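Local coordinates for NIPSNAP domain protein (Burkholderia xenovorans, PDB 5K9F), which is of unknown function but belongs to the NIPSNAP family, probably with a dimeric alpha-beta barrel fold, and binds oxamic acid in a pocket in the crystal, at residues A36-R44 with R74-W84. Residues are numbered along the deposited sequence; the frame is centred on the assembly and turned at random.
With OXM (oxamic acid), chain B.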
loop_
_atom_site.group_PDB
_atom_site.type_symbol
_atom_site.label_atom_id
_atom_site.label_comp_id
_atom_site.label_asym_id
_atom_site.label_seq_id
_atom_site.Cartn_x
_atom_site.Cartn_y
_atom_site.Cartn_z
ATOM N N ALA A 36 8.072 -16.899 -28.627
ATOM C CA ALA A 36 9.051 -16.786 -29.703
ATOM C C ALA A 36 9.067 -15.378 -30.282
ATOM O O ALA A 36 10.137 -14.828 -30.557
ATOM C CB ALA A 36 8.765 -17.818 -30.796
ATOM N N ILE A 37 7.890 -14.771 -30.438
ATOM C CA ILE A 37 7.812 -13.415 -30.978
ATOM C C ILE A 37 8.431 -12.416 -30.009
ATOM O O ILE A 37 9.258 -11.581 -30.400
ATOM C CB ILE A 37 6.350 -13.050 -31.291
ATOM C CG1 ILE A 37 5.768 -13.999 -32.340
ATOM C CG2 ILE A 37 6.248 -11.605 -31.757
ATOM C CD1 ILE A 37 4.265 -13.941 -32.404
ATOM N N GLN A 38 8.034 -12.485 -28.733
ATOM C CA GLN A 38 8.487 -11.501 -27.755
ATOM C C GLN A 38 9.981 -11.632 -27.484
ATOM O O GLN A 38 10.703 -10.629 -27.450
ATOM C CB GLN A 38 7.701 -11.634 -26.453
ATOM C CG GLN A 38 8.135 -10.565 -25.452
ATOM C CD GLN A 38 7.230 -10.472 -24.239
ATOM O OE1 GLN A 38 6.820 -11.486 -23.662
ATOM N NE2 GLN A 38 6.894 -9.241 -23.851
ATOM N N ALA A 39 10.466 -12.860 -27.273
ATOM C CA ALA A 39 11.895 -13.049 -27.053
ATOM C C ALA A 39 12.689 -12.674 -28.295
ATOM O O ALA A 39 13.798 -12.137 -28.193
ATOM C CB ALA A 39 12.181 -14.494 -26.650
ATOM N N GLY A 40 12.138 -12.945 -29.478
ATOM C CA GLY A 40 12.827 -12.566 -30.698
ATOM C C GLY A 40 12.999 -11.064 -30.822
ATOM O O GLY A 40 14.043 -10.582 -31.263
ATOM N N ALA A 41 11.984 -10.305 -30.415
ATOM C CA ALA A 41 12.042 -8.853 -30.532
ATOM C C ALA A 41 12.872 -8.226 -29.419
ATOM O O ALA A 41 13.660 -7.305 -29.670
ATOM C CB ALA A 41 10.630 -8.269 -30.511
ATOM N N LEU A 42 12.681 -8.685 -28.181
ATOM C CA LEU A 42 13.297 -8.025 -27.035
ATOM C C LEU A 42 14.719 -8.498 -26.778
ATOM O O LEU A 42 15.535 -7.725 -26.258
ATOM C CB LEU A 42 12.445 -8.240 -25.784
ATOM C CG LEU A 42 11.039 -7.639 -25.848
ATOM C CD1 LEU A 42 10.320 -7.753 -24.501
ATOM C CD2 LEU A 42 11.062 -6.191 -26.316
ATOM N N GLY A 43 15.062 -9.750 -27.074
ATOM C CA GLY A 43 16.476 -10.101 -27.084
ATOM C C GLY A 43 17.074 -10.974 -25.988
ATOM O O GLY A 43 17.759 -11.954 -26.302
ATOM N N ARG A 44 16.876 -10.626 -24.714
ATOM C CA ARG A 44 17.463 -11.372 -23.597
ATOM C C ARG A 44 16.454 -11.553 -22.467
ATOM O O ARG A 44 16.307 -10.672 -21.617
ATOM C CB ARG A 44 18.709 -10.645 -23.104
ATOM C CG ARG A 44 19.522 -11.375 -22.048
ATOM C CD ARG A 44 20.978 -10.891 -22.053
ATOM N NE ARG A 44 21.100 -9.443 -21.857
ATOM C CZ ARG A 44 21.487 -8.581 -22.796
ATOM N NH1 ARG A 44 21.563 -7.286 -22.520
ATOM N NH2 ARG A 44 21.803 -9.011 -24.007
ATOM N N ARG A 74 13.222 -1.869 -29.392
ATOM C CA ARG A 74 12.733 -3.239 -29.467
ATOM C C ARG A 74 11.271 -3.331 -29.052
ATOM O O ARG A 74 10.513 -4.134 -29.609
ATOM C CB ARG A 74 13.616 -4.146 -28.605
ATOM C CG ARG A 74 15.026 -4.317 -29.199
ATOM C CD ARG A 74 15.955 -5.074 -28.248
ATOM N NE ARG A 74 17.269 -5.374 -28.831
ATOM C CZ ARG A 74 17.575 -6.520 -29.440
ATOM N NH1 ARG A 74 16.656 -7.468 -29.576
ATOM N NH2 ARG A 74 18.795 -6.719 -29.923
ATOM N N LYS A 75 10.851 -2.525 -28.070
ATOM C CA LYS A 75 9.445 -2.541 -27.675
ATOM C C LYS A 75 8.536 -2.050 -28.794
ATOM O O LYS A 75 7.418 -2.554 -28.954
ATOM C CB LYS A 75 9.238 -1.701 -26.412
ATOM C CG LYS A 75 9.705 -2.388 -25.155
ATOM C CD LYS A 75 9.572 -1.469 -23.944
ATOM C CE LYS A 75 8.107 -1.165 -23.603
ATOM N NZ LYS A 75 7.311 -2.397 -23.324
ATOM N N ALA A 76 8.989 -1.063 -29.575
ATOM C CA ALA A 76 8.168 -0.588 -30.682
ATOM C C ALA A 76 8.118 -1.624 -31.797
ATOM O O ALA A 76 7.085 -1.782 -32.460
ATOM C CB ALA A 76 8.698 0.747 -31.205
ATOM N N ILE A 77 9.226 -2.339 -32.015
ATOM C CA ILE A 77 9.217 -3.433 -32.981
ATOM C C ILE A 77 8.198 -4.482 -32.572
ATOM O O ILE A 77 7.425 -4.981 -33.402
ATOM C CB ILE A 77 10.622 -4.042 -33.128
ATOM C CG1 ILE A 77 11.545 -3.057 -33.857
ATOM C CG2 ILE A 77 10.553 -5.382 -33.878
ATOM C CD1 ILE A 77 12.998 -3.443 -33.820
ATOM N N LEU A 78 8.169 -4.823 -31.285
ATOM C CA LEU A 78 7.235 -5.842 -30.825
ATOM C C LEU A 78 5.797 -5.352 -30.933
ATOM O O LEU A 78 4.923 -6.068 -31.435
ATOM C CB LEU A 78 7.570 -6.228 -29.390
ATOM C CG LEU A 78 6.599 -7.199 -28.730
ATOM C CD1 LEU A 78 6.633 -8.541 -29.449
ATOM C CD2 LEU A 78 6.981 -7.326 -27.265
ATOM N N SER A 79 5.542 -4.117 -30.482
ATOM C CA SER A 79 4.181 -3.584 -30.456
ATOM C C SER A 79 3.573 -3.490 -31.844
ATOM O O SER A 79 2.350 -3.603 -31.992
ATOM C CB SER A 79 4.165 -2.204 -29.798
ATOM O OG SER A 79 4.490 -2.292 -28.425
ATOM N N GLY A 80 4.395 -3.270 -32.866
ATOM C CA GLY A 80 3.892 -3.206 -34.218
ATOM C C GLY A 80 3.791 -4.527 -34.943
ATOM O O GLY A 80 3.375 -4.552 -36.105
ATOM N N ASN A 81 4.147 -5.629 -34.296
ATOM C CA ASN A 81 4.158 -6.929 -34.960
ATOM C C ASN A 81 2.736 -7.474 -35.053
ATOM O O ASN A 81 2.075 -7.627 -34.022
ATOM C CB ASN A 81 5.062 -7.884 -34.188
ATOM C CG ASN A 81 5.162 -9.256 -34.824
ATOM O OD1 ASN A 81 4.189 -10.007 -34.873
ATOM N ND2 ASN A 81 6.358 -9.609 -35.269
ATOM N N PRO A 82 2.228 -7.769 -36.252
ATOM C CA PRO A 82 0.832 -8.227 -36.358
ATOM C C PRO A 82 0.547 -9.516 -35.608
ATOM O O PRO A 82 -0.561 -9.676 -35.082
ATOM C CB PRO A 82 0.634 -8.396 -37.870
ATOM C CG PRO A 82 1.649 -7.522 -38.481
ATOM C CD PRO A 82 2.836 -7.541 -37.576
ATOM N N GLN A 83 1.501 -10.447 -35.542
ATOM C CA GLN A 83 1.256 -11.663 -34.777
ATOM C C GLN A 83 1.262 -11.389 -33.280
ATOM O O GLN A 83 0.537 -12.053 -32.527
ATOM C CB GLN A 83 2.287 -12.734 -35.131
ATOM C CG GLN A 83 2.133 -13.281 -36.544
ATOM C CD GLN A 83 3.047 -14.459 -36.818
ATOM O OE1 GLN A 83 4.259 -14.389 -36.604
ATOM N NE2 GLN A 83 2.466 -15.556 -37.291
ATOM N N TRP A 84 2.061 -10.422 -32.827
ATOM C CA TRP A 84 2.008 -10.049 -31.418
ATOM C C TRP A 84 0.654 -9.446 -31.072
ATOM O O TRP A 84 0.061 -9.770 -30.034
ATOM C CB TRP A 84 3.131 -9.071 -31.082
ATOM C CG TRP A 84 3.120 -8.652 -29.633
ATOM C CD1 TRP A 84 2.830 -7.412 -29.140
ATOM C CD2 TRP A 84 3.424 -9.478 -28.496
ATOM N NE1 TRP A 84 2.936 -7.416 -27.767
ATOM C CE2 TRP A 84 3.310 -8.668 -27.351
ATOM C CE3 TRP A 84 3.804 -10.817 -28.342
ATOM C CZ2 TRP A 84 3.538 -9.160 -26.056
ATOM C CZ3 TRP A 84 4.037 -11.304 -27.059
ATOM C CH2 TRP A 84 3.902 -10.477 -25.934
HETATM C C1 OXM B . 2.361 -9.771 -22.590
HETATM N N1 OXM B . 3.316 -8.879 -22.348
HETATM O O1 OXM B . 2.560 -11.006 -22.585
HETATM C C2 OXM B . 0.982 -9.325 -22.858
HETATM O O2 OXM B . 0.101 -10.208 -22.988
HETATM O O3 OXM B . 0.710 -8.104 -22.942
HETATM O O HOH W 1 17.237 -9.830 -30.932
#
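Two near-antiparallel helices of the helical layer, 36-42 and 74-79, pack here at 149° with their axes 8.8 Å apart, and Leu78 is the knob between them. It sits among Ile37, Gln38, Ala41 and Leu42: its CB meets Ala41 CB at 3.8 Å, CD1 touches Ile37 CG2, and CD2 lies against Gln38 CG. The same CD1 rests over one face of the Trp84 ring, toward its rim. With chi1 at -61°, Ile37 CG2 lies anti to the backbone N and is directed at Leu78 and Asn81, while CD1 reaches Gln83 CB at 3.6 Å. Asn81 N-caps the next helix, OD1 accepting from Trp84 N at 3.0 Å. At the other end Arg74 runs out extended, and its NH1 donates to Ala41 O at 3.0 Å, from above the carbonyl plane; a water links NH1 to Gly40 O, and NE forms a salt bridge with Asp70 OD2. The guanidinium edge thus meets the C-terminal end of helix 36-42, where its charge probably suits the helix dipole. Gln38 CB packs on Trp84 CZ3 at 3.7 Å, while Gln38 OE1 is hydrogen-bonded to Tyr30 OH, and Trp84 CH2 approaches O1 of oxamic acid at 3.6 Å. Helices packed over an antiparallel sheet, with a ligand pocket lined by both, fit the dimeric alpha-beta barrel fold.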